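Local coordinates for D,D-dipeptidase/D,D-carboxypeptidase (PDB 4MUQ), which is a zinc-dependent D,D-peptidase of vancomycin resistance that probably hydrolyses the D-Ala-D-Ala dipeptide and trims D-Ala from cell-wall peptide ends, acting as dipeptidase and carboxypeptidase, at residues M2-E7 against I229-V234; T225-P230 against F245-W250. All blocks are in the same frame, centred on the assembly; numbering follows the deposited sequence.

Contact 1 (M2-E7 against I229-V234); sequences MMKTIE and IPENCV. With PE3 (3,6,9,12,15,18,21,24,27,30,33,36,39-tridecaoxahentetracontane-1,41-diol), chain I.
The flat carboxylate of Glu231 is met at one oxygen: the side chains of Lys4 and Glu231 cross at about a right angle, and Lys4 CD lies 3.1 Å from Glu231 OE1. The puckered ring of Pro230 has the thioether of Met3 beside it, the two side chains pointing the same way: Met3 CE lies 3.7 Å from Pro230 CD, and the sulphur packs near CG. A bend at chi3 (-64°) directs Lys4 CE away from full extension; NZ remains 4.7 Å from Glu231 OE1, too far for a salt bridge, though the opposite charges may still attract. Lys4 brings its aliphatic CG to Ile229 and CD to Glu231. Its backbone grips Ile229 from both directions: Lys4 N donates to Ile229 O over 2.6 Å, nearly straight at 176°, and Ile229 N returns a bond to Lys4 O at 2.7 Å. Glu231 N adds a third bond, to Met2 O at 2.9 Å. Pro230 suits the non-hydrogen-bonded position opposite Met3, where no N-H is needed, and Met3 CA also lies close to Ile229 O, in a CA-H...O contact. Ile6 CG1 meets Ile229 CG1 at 3.6 Å, on the face that packs against Tyr235 and Ile237 of strand 234-239. Such alternation of hydrogen-bonded and non-hydrogen-bonded pairs is characteristic of antiparallel strands, here 3-9 and 224-230, forming a two-stranded sheet far from the zinc site.

Contact 2 (T225-P230 against F245-W250); sequences TLIKIP and FVVTIW. With PE3 (3,6,9,12,15,18,21,24,27,30,33,36,39-tridecaoxahentetracontane-1,41-diol), chain I.
Thr225 OG1 is hydrogen-bonded to the backbone N of Lys221, a partner that lets a hydroxyl sit in a buried place, and it also lies at the edge of the Phe245 ring, near its plane and 3.8 Å from CE2. The methyl of the same threonine touches that rim too, so the small branched side chain fits beside the ring as the two slide past each other in opposite directions. Next along, Ile227 reaches across with CD1, which chi2 (179°) holds extended; it stops 3.9 Å from Val247 CG2 and also nears Phe245 CB. These are two beta-sheets packed face to face, the pair 3-9 and 224-230 lying on the four-stranded antiparallel sheet that contains 244-250. The strand segments run only 13° from parallel, with axes 8.8 Å apart at closest approach. Thr225 and Ile227 face Phe245, Val247 and Ile249, while Ile229 reaches them with CD1. Beta-branched aliphatic residues suit both the extended backbone and this buried, apolar interface. Ile229 CD1 meets Val247 CG1 tip to tip at 3.7 Å, and at the same distance Ile229 CD1 touches Ile249 CD1, whose side chain it crosses at a slant. From the opposite face of strand 244-250, Thr248 OG1 is hydrogen-bonded to His176 NE2. Trp250 NE1 bonds Gln236 OE1, while C42 of the polyether lies over one face of its indole, 3.8 Å above the plane and offset toward the rim.

In the fold
The chain starts with strand 3-9, then passes through the part that carries the zinc ligands His108, Asp115 and His168 before strand 224-230 returns to pair with it. Contact 1 therefore closes a loop of some 220 residues and ties the N terminus to the C-terminal region. Contact 2 begins on that same returning strand and closes a short loop through strand 234-239; the loops follow one another, and neither nests in the other. Their centres are about 8 Å apart, and Ile229 and Pro230 belong to both. Contact 1 builds the small sheet edge to edge, contact 2 lays it on the four-stranded sheet, and backbone pairing of Val234 with Trp250 joins their far ends.

Contact 1 (M2-E7 against I229-V234)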
loop_
_atom_site.group_PDB
_atom_site.type_symbol
_atom_site.label_atom_id
_atom_site.label_comp_id
_atom_site.label_asym_id
_atom_site.label_seq_id
_atom_site.Cartn_x
_atom_site.Cartn_y
_atom_site.Cartn_z
ATOM N N MET A 2 -22.877 1.048 23.118
ATOM C CA MET A 2 -22.425 -0.332 23.240
ATOM C C MET A 2 -21.082 -0.539 22.547
ATOM O O MET A 2 -20.919 -0.215 21.373
ATOM C CB MET A 2 -23.468 -1.287 22.655
ATOM C CG MET A 2 -24.852 -1.143 23.264
ATOM S SD MET A 2 -24.892 -1.622 25.000
ATOM C CE MET A 2 -24.554 -3.372 24.861
ATOM N N MET A 3 -20.118 -1.063 23.293
ATOM C CA MET A 3 -18.825 -1.416 22.729
ATOM C C MET A 3 -18.873 -2.884 22.346
ATOM O O MET A 3 -19.547 -3.672 23.004
ATOM C CB MET A 3 -17.716 -1.180 23.757
ATOM C CG MET A 3 -17.615 0.259 24.259
ATOM S SD MET A 3 -17.083 1.410 22.976
ATOM C CE MET A 3 -15.515 0.683 22.504
ATOM N N LYS A 4 -18.182 -3.258 21.275
ATOM C CA LYS A 4 -18.119 -4.666 20.898
ATOM C C LYS A 4 -16.679 -5.160 20.864
ATOM O O LYS A 4 -15.753 -4.396 20.592
ATOM C CB LYS A 4 -18.807 -4.906 19.553
ATOM C CG LYS A 4 -18.122 -4.243 18.377
ATOM C CD LYS A 4 -18.983 -4.308 17.123
ATOM C CE LYS A 4 -19.214 -5.739 16.657
ATOM N NZ LYS A 4 -18.444 -6.043 15.414
ATOM N N THR A 5 -16.503 -6.445 21.147
ATOM C CA THR A 5 -15.179 -7.038 21.224
ATOM C C THR A 5 -14.841 -7.792 19.949
ATOM O O THR A 5 -15.646 -8.578 19.444
ATOM C CB THR A 5 -15.073 -7.998 22.424
ATOM O OG1 THR A 5 -15.454 -7.303 23.614
ATOM C CG2 THR A 5 -13.650 -8.511 22.583
ATOM N N ILE A 6 -13.645 -7.535 19.436
ATOM C CA ILE A 6 -13.131 -8.245 18.276
ATOM C C ILE A 6 -11.984 -9.130 18.739
ATOM O O ILE A 6 -11.040 -8.663 19.378
ATOM C CB ILE A 6 -12.616 -7.264 17.213
ATOM C CG1 ILE A 6 -13.672 -6.196 16.906
ATOM C CG2 ILE A 6 -12.192 -8.005 15.942
ATOM C CD1 ILE A 6 -14.925 -6.730 16.239
ATOM N N GLU A 7 -12.082 -10.414 18.420
ATOM C CA GLU A 7 -11.093 -11.392 18.829
ATOM C C GLU A 7 -10.300 -11.856 17.612
ATOM O O GLU A 7 -10.866 -12.421 16.675
ATOM C CB GLU A 7 -11.817 -12.565 19.477
ATOM C CG GLU A 7 -10.943 -13.663 20.022
ATOM C CD GLU A 7 -11.770 -14.731 20.710
ATOM O OE1 GLU A 7 -12.002 -15.790 20.089
ATOM O OE2 GLU A 7 -12.203 -14.502 21.861
ATOM N N ILE A 229 -14.413 -2.096 20.051
ATOM C CA ILE A 229 -14.837 -1.159 19.023
ATOM C C ILE A 229 -16.235 -0.674 19.373
ATOM O O ILE A 229 -17.050 -1.452 19.869
ATOM C CB ILE A 229 -14.922 -1.868 17.658
ATOM C CG1 ILE A 229 -13.606 -2.575 17.321
ATOM C CG2 ILE A 229 -15.305 -0.897 16.557
ATOM C CD1 ILE A 229 -12.476 -1.642 16.946
ATOM N N PRO A 230 -16.521 0.615 19.138
ATOM C CA PRO A 230 -17.911 1.053 19.286
ATOM C C PRO A 230 -18.792 0.429 18.207
ATOM O O PRO A 230 -18.396 0.362 17.043
ATOM C CB PRO A 230 -17.827 2.566 19.078
ATOM C CG PRO A 230 -16.412 2.919 19.409
ATOM C CD PRO A 230 -15.596 1.746 18.956
ATOM N N GLU A 231 -19.976 -0.033 18.602
ATOM C CA GLU A 231 -21.005 -0.432 17.650
ATOM C C GLU A 231 -21.392 0.794 16.838
ATOM O O GLU A 231 -21.908 0.693 15.722
ATOM C CB GLU A 231 -22.239 -0.945 18.391
ATOM C CG GLU A 231 -22.013 -2.197 19.221
ATOM C CD GLU A 231 -22.558 -3.446 18.559
ATOM O OE1 GLU A 231 -22.056 -3.814 17.476
ATOM O OE2 GLU A 231 -23.493 -4.055 19.120
ATOM N N ASN A 232 -21.131 1.955 17.431
ATOM C CA ASN A 232 -21.498 3.247 16.878
ATOM C C ASN A 232 -20.411 3.832 15.979
ATOM O O ASN A 232 -20.139 5.035 16.024
ATOM C CB ASN A 232 -21.789 4.209 18.031
ATOM C CG ASN A 232 -22.572 5.427 17.595
ATOM O OD1 ASN A 232 -23.407 5.356 16.694
ATOM N ND2 ASN A 232 -22.303 6.560 18.234
ATOM N N CYS A 233 -19.788 2.988 15.162
ATOM C CA CYS A 233 -18.759 3.471 14.250
ATOM C C CYS A 233 -18.502 2.547 13.062
ATOM O O CYS A 233 -18.731 1.338 13.120
ATOM C CB CYS A 233 -17.449 3.726 15.002
ATOM S SG CYS A 233 -16.507 2.230 15.388
ATOM N N VAL A 234 -18.047 3.154 11.973
ATOM C CA VAL A 234 -17.442 2.429 10.872
ATOM C C VAL A 234 -15.977 2.282 11.251
ATOM O O VAL A 234 -15.354 3.250 11.690
ATOM C CB VAL A 234 -17.567 3.218 9.561
ATOM C CG1 VAL A 234 -16.699 2.614 8.484
ATOM C CG2 VAL A 234 -19.017 3.260 9.110
HETATM O O43 PE3 I . -16.321 4.772 5.278
HETATM C C42 PE3 I . -14.924 4.640 4.991
HETATM C C41 PE3 I . -14.574 3.181 4.671
HETATM O O40 PE3 I . -14.881 2.310 5.783
HETATM C C39 PE3 I . -14.527 0.949 5.444
HETATM C C38 PE3 I . -14.821 -0.048 6.570
HETATM O O37 PE3 I . -16.219 -0.072 6.907
#

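Contact 2 (T225-P230 against F245-W250)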
loop_
_atom_site.group_PDB
_atom_site.type_symbol
_atom_site.label_atom_id
_atom_site.label_comp_id
_atom_site.label_asym_id
_atom_site.label_seq_id
_atom_site.Cartn_x
_atom_site.Cartn_y
_atom_site.Cartn_z
ATOM N N THR A 225 -5.865 -11.901 20.354
ATOM C CA THR A 225 -5.761 -10.494 20.698
ATOM C C THR A 225 -7.175 -9.940 20.795
ATOM O O THR A 225 -8.006 -10.195 19.923
ATOM C CB THR A 225 -4.955 -9.729 19.630
ATOM O OG1 THR A 225 -3.623 -10.255 19.581
ATOM C CG2 THR A 225 -4.886 -8.243 19.947
ATOM N N LEU A 226 -7.455 -9.203 21.863
ATOM C CA LEU A 226 -8.783 -8.641 22.053
ATOM C C LEU A 226 -8.791 -7.138 21.812
ATOM O O LEU A 226 -7.994 -6.398 22.390
ATOM C CB LEU A 226 -9.295 -8.962 23.451
ATOM C CG LEU A 226 -9.326 -10.458 23.743
ATOM C CD1 LEU A 226 -9.647 -10.694 25.213
ATOM C CD2 LEU A 226 -10.345 -11.141 22.857
ATOM N N ILE A 227 -9.700 -6.703 20.947
ATOM C CA ILE A 227 -9.841 -5.299 20.581
ATOM C C ILE A 227 -11.289 -4.907 20.828
ATOM O O ILE A 227 -12.200 -5.687 20.541
ATOM C CB ILE A 227 -9.491 -5.080 19.096
ATOM C CG1 ILE A 227 -8.011 -5.385 18.849
ATOM C CG2 ILE A 227 -9.804 -3.656 18.662
ATOM C CD1 ILE A 227 -7.577 -5.210 17.404
ATOM N N LYS A 228 -11.520 -3.724 21.388
ATOM C CA LYS A 228 -12.896 -3.259 21.524
ATOM C C LYS A 228 -13.213 -2.062 20.623
ATOM O O LYS A 228 -12.397 -1.157 20.440
ATOM C CB LYS A 228 -13.282 -3.008 22.985
ATOM C CG LYS A 228 -12.469 -1.957 23.693
ATOM C CD LYS A 228 -13.110 -1.638 25.028
ATOM C CE LYS A 228 -12.477 -0.424 25.660
ATOM N NZ LYS A 228 -12.531 0.767 24.767
ATOM N N ILE A 229 -14.413 -2.096 20.051
ATOM C CA ILE A 229 -14.837 -1.159 19.023
ATOM C C ILE A 229 -16.235 -0.674 19.373
ATOM O O ILE A 229 -17.050 -1.452 19.869
ATOM C CB ILE A 229 -14.922 -1.868 17.658
ATOM C CG1 ILE A 229 -13.606 -2.575 17.321
ATOM C CG2 ILE A 229 -15.305 -0.897 16.557
ATOM C CD1 ILE A 229 -12.476 -1.642 16.946
ATOM N N PRO A 230 -16.521 0.615 19.138
ATOM C CA PRO A 230 -17.911 1.053 19.286
ATOM C C PRO A 230 -18.792 0.429 18.207
ATOM O O PRO A 230 -18.396 0.362 17.043
ATOM C CB PRO A 230 -17.827 2.566 19.078
ATOM C CG PRO A 230 -16.412 2.919 19.409
ATOM C CD PRO A 230 -15.596 1.746 18.956
ATOM N N PHE A 245 -1.606 -4.866 15.292
ATOM C CA PHE A 245 -2.733 -4.404 14.515
ATOM C C PHE A 245 -2.845 -2.890 14.570
ATOM O O PHE A 245 -2.496 -2.261 15.579
ATOM C CB PHE A 245 -4.028 -5.039 15.037
ATOM C CG PHE A 245 -4.024 -6.544 15.021
ATOM C CD1 PHE A 245 -4.302 -7.239 13.845
ATOM C CD2 PHE A 245 -3.732 -7.266 16.168
ATOM C CE1 PHE A 245 -4.301 -8.626 13.826
ATOM C CE2 PHE A 245 -3.725 -8.656 16.155
ATOM C CZ PHE A 245 -4.012 -9.338 14.979
ATOM N N VAL A 246 -3.342 -2.313 13.481
ATOM C CA VAL A 246 -3.701 -0.907 13.441
ATOM C C VAL A 246 -5.212 -0.801 13.267
ATOM O O VAL A 246 -5.790 -1.390 12.339
ATOM C CB VAL A 246 -2.985 -0.179 12.299
ATOM C CG1 VAL A 246 -3.432 1.277 12.233
ATOM C CG2 VAL A 246 -1.488 -0.259 12.510
ATOM N N VAL A 247 -5.843 -0.057 14.164
ATOM C CA VAL A 247 -7.289 0.100 14.185
ATOM C C VAL A 247 -7.651 1.523 13.773
ATOM O O VAL A 247 -7.092 2.491 14.310
ATOM C CB VAL A 247 -7.857 -0.184 15.600
ATOM C CG1 VAL A 247 -9.368 -0.037 15.613
ATOM C CG2 VAL A 247 -7.433 -1.576 16.059
ATOM N N THR A 248 -8.589 1.644 12.833
ATOM C CA THR A 248 -9.045 2.936 12.337
ATOM C C THR A 248 -10.532 3.071 12.631
ATOM O O THR A 248 -11.334 2.250 12.187
ATOM C CB THR A 248 -8.790 3.074 10.808
ATOM O OG1 THR A 248 -7.397 2.876 10.540
ATOM C CG2 THR A 248 -9.190 4.452 10.318
ATOM N N ILE A 249 -10.895 4.097 13.396
ATOM C CA ILE A 249 -12.275 4.303 13.818
ATOM C C ILE A 249 -12.795 5.611 13.246
ATOM O O ILE A 249 -12.187 6.660 13.443
ATOM C CB ILE A 249 -12.380 4.390 15.354
ATOM C CG1 ILE A 249 -11.746 3.170 16.025
ATOM C CG2 ILE A 249 -13.833 4.581 15.780
ATOM C CD1 ILE A 249 -12.406 1.875 15.667
ATOM N N TRP A 250 -13.916 5.547 12.537
ATOM C CA TRP A 250 -14.528 6.729 11.961
ATOM C C TRP A 250 -15.645 7.185 12.901
ATOM O O TRP A 250 -16.604 6.450 13.160
ATOM C CB TRP A 250 -15.031 6.432 10.541
ATOM C CG TRP A 250 -13.934 5.896 9.625
ATOM C CD1 TRP A 250 -13.221 4.733 9.781
ATOM C CD2 TRP A 250 -13.440 6.504 8.422
ATOM N NE1 TRP A 250 -12.316 4.587 8.754
ATOM C CE2 TRP A 250 -12.432 5.659 7.907
ATOM C CE3 TRP A 250 -13.757 7.679 7.730
ATOM C CZ2 TRP A 250 -11.735 5.957 6.733
ATOM C CZ3 TRP A 250 -13.066 7.972 6.565
ATOM C CH2 TRP A 250 -12.067 7.115 6.079
HETATM O O43 PE3 I . -16.321 4.772 5.278
HETATM C C42 PE3 I . -14.924 4.640 4.991
HETATM C C41 PE3 I . -14.574 3.181 4.671
HETATM O O40 PE3 I . -14.881 2.310 5.783
HETATM C C39 PE3 I . -14.527 0.949 5.444
HETATM C C38 PE3 I . -14.821 -0.048 6.570
HETATM O O37 PE3 I . -16.219 -0.072 6.907
#